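Local structure of TAF6 (Antonospora locustae, 4ATG) at residues Q47-L52 against I67-S72. The protein probably serves as a subunit of the general transcription factor TFIID, its HEAT-repeat C-terminal domain taking part in Taf6-Taf9 complex formation. Residues are numbered along the deposited sequence; the frame is centred on the assembly and turned at random.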
# COMPACT_ATOMS: atom_id res chain seq x y z
N GLN A 47 -9.86 9.33 -0.81
CA GLN A 47 -9.80 10.19 0.40
C GLN A 47 -10.41 9.45 1.61
O GLN A 47 -9.80 9.45 2.68
CB GLN A 47 -10.54 11.53 0.14
CG GLN A 47 -10.38 12.56 1.24
CD GLN A 47 -11.55 13.51 1.33
OE1 GLN A 47 -12.37 13.66 0.40
NE2 GLN A 47 -11.67 14.18 2.46
N HIS A 48 -11.60 8.81 1.46
CA HIS A 48 -12.21 8.09 2.60
C HIS A 48 -11.38 6.91 3.04
O HIS A 48 -11.18 6.70 4.24
CB HIS A 48 -13.63 7.59 2.28
CG HIS A 48 -14.21 6.72 3.36
ND1 HIS A 48 -14.85 7.26 4.46
CD2 HIS A 48 -14.21 5.37 3.48
CE1 HIS A 48 -15.23 6.22 5.20
NE2 HIS A 48 -14.87 5.07 4.65
N ILE A 49 -10.96 6.09 2.07
CA ILE A 49 -10.19 4.88 2.37
C ILE A 49 -8.90 5.26 3.09
O ILE A 49 -8.57 4.62 4.09
CB ILE A 49 -9.96 3.98 1.11
CG1 ILE A 49 -11.30 3.40 0.59
CG2 ILE A 49 -9.00 2.83 1.44
CD1 ILE A 49 -11.23 2.99 -1.00
N SER A 50 -8.17 6.32 2.62
CA SER A 50 -6.93 6.77 3.28
C SER A 50 -7.19 7.15 4.72
O SER A 50 -6.43 6.77 5.61
CB SER A 50 -6.32 7.96 2.55
OG SER A 50 -5.86 7.58 1.27
N GLU A 51 -8.31 7.89 4.96
CA GLU A 51 -8.68 8.32 6.32
C GLU A 51 -9.07 7.14 7.19
O GLU A 51 -8.71 7.08 8.36
CB GLU A 51 -9.83 9.35 6.27
CG GLU A 51 -9.39 10.75 5.87
CD GLU A 51 -10.48 11.76 5.56
OE1 GLU A 51 -11.67 11.36 5.47
OE2 GLU A 51 -10.14 12.95 5.38
N LEU A 52 -9.77 6.17 6.61
CA LEU A 52 -10.19 4.97 7.35
C LEU A 52 -8.97 4.15 7.76
O LEU A 52 -8.93 3.69 8.90
CB LEU A 52 -11.19 4.15 6.49
CG LEU A 52 -11.80 2.89 7.14
CD1 LEU A 52 -12.56 3.22 8.45
CD2 LEU A 52 -12.71 2.18 6.14
N ILE A 67 -6.95 -2.11 1.37
CA ILE A 67 -5.91 -2.43 0.39
C ILE A 67 -6.56 -3.05 -0.85
O ILE A 67 -6.20 -2.70 -1.97
CB ILE A 67 -4.85 -3.36 1.06
CG1 ILE A 67 -4.09 -2.58 2.16
CG2 ILE A 67 -3.87 -3.93 0.00
CD1 ILE A 67 -3.39 -3.55 3.26
N ALA A 68 -7.51 -3.98 -0.64
CA ALA A 68 -8.23 -4.66 -1.74
C ALA A 68 -9.07 -3.69 -2.53
O ALA A 68 -9.13 -3.83 -3.74
CB ALA A 68 -9.09 -5.79 -1.19
N LEU A 69 -9.69 -2.67 -1.86
CA LEU A 69 -10.48 -1.65 -2.58
C LEU A 69 -9.56 -0.81 -3.46
O LEU A 69 -9.92 -0.45 -4.59
CB LEU A 69 -11.25 -0.76 -1.60
CG LEU A 69 -12.43 -1.46 -0.86
CD1 LEU A 69 -12.97 -0.54 0.23
CD2 LEU A 69 -13.55 -1.75 -1.82
N TYR A 70 -8.36 -0.46 -2.96
CA TYR A 70 -7.42 0.30 -3.82
C TYR A 70 -7.08 -0.52 -5.07
O TYR A 70 -7.07 0.01 -6.18
CB TYR A 70 -6.12 0.59 -3.09
CG TYR A 70 -6.15 1.74 -2.10
CD1 TYR A 70 -6.99 2.83 -2.30
CD2 TYR A 70 -5.28 1.76 -1.02
CE1 TYR A 70 -6.98 3.92 -1.42
CE2 TYR A 70 -5.25 2.85 -0.14
CZ TYR A 70 -6.11 3.91 -0.34
OH TYR A 70 -6.08 4.95 0.56
N PHE A 71 -6.79 -1.82 -4.89
CA PHE A 71 -6.42 -2.68 -6.01
C PHE A 71 -7.58 -2.81 -6.99
O PHE A 71 -7.36 -2.87 -8.19
CB PHE A 71 -5.97 -4.07 -5.48
CG PHE A 71 -5.31 -4.93 -6.55
CD1 PHE A 71 -4.31 -4.42 -7.37
CD2 PHE A 71 -5.71 -6.25 -6.75
CE1 PHE A 71 -3.71 -5.21 -8.36
CE2 PHE A 71 -5.11 -7.04 -7.74
CZ PHE A 71 -4.12 -6.51 -8.54
N SER A 72 -8.83 -2.85 -6.48
CA SER A 72 -10.00 -2.94 -7.37
C SER A 72 -10.05 -1.70 -8.25
O SER A 72 -10.26 -1.82 -9.45
CB SER A 72 -11.30 -3.03 -6.57
OG SER A 72 -11.51 -4.32 -6.01
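With CG2 anti to its backbone N and CG1 beside it (chi1 -66°), Ile-49 sends its two branches to different partners, CG2 to the ring of Tyr-70 and CD1 to Leu-69. Tyr-70 in turn holds CG anti to its carbonyl carbon (chi1 -79°), which brings the end of the ring nearer to helix 42-55. The CG2 methyl lies over one face of the ring as a CH-pi contact, 3.9 Å from the centroid and displaced toward the hydroxyl-bearing rim, where it comes within 3.6 Å of Tyr-70 CZ. The two side chains run alongside each other, each pointing toward the other's helix. The other branch ends with CD1 3.8 Å from Leu-69 CB, and Leu-69 in turn packs on Ile-20 of helix 7-20 and on Ile-29 and Leu-32 of helix 25-34. At the ring edge, Tyr-70 OH comes to the side of Ser-50, whose OG, in the conformer given, is 2.7 Å away and hydrogen-bonded to Ile-46 O one turn back. The segment axes approach to 10.6 Å and run nearly antiparallel, at 158°, consistent with the stacked antiparallel helices of a HEAT-repeat domain. Chemically the interface is divided: a methyl rests on one face of the ring, toward its rim, while the buried phenol oxygen is satisfied by a third helix through its hydrogen bond to Ser-91 OG of helix 85-97.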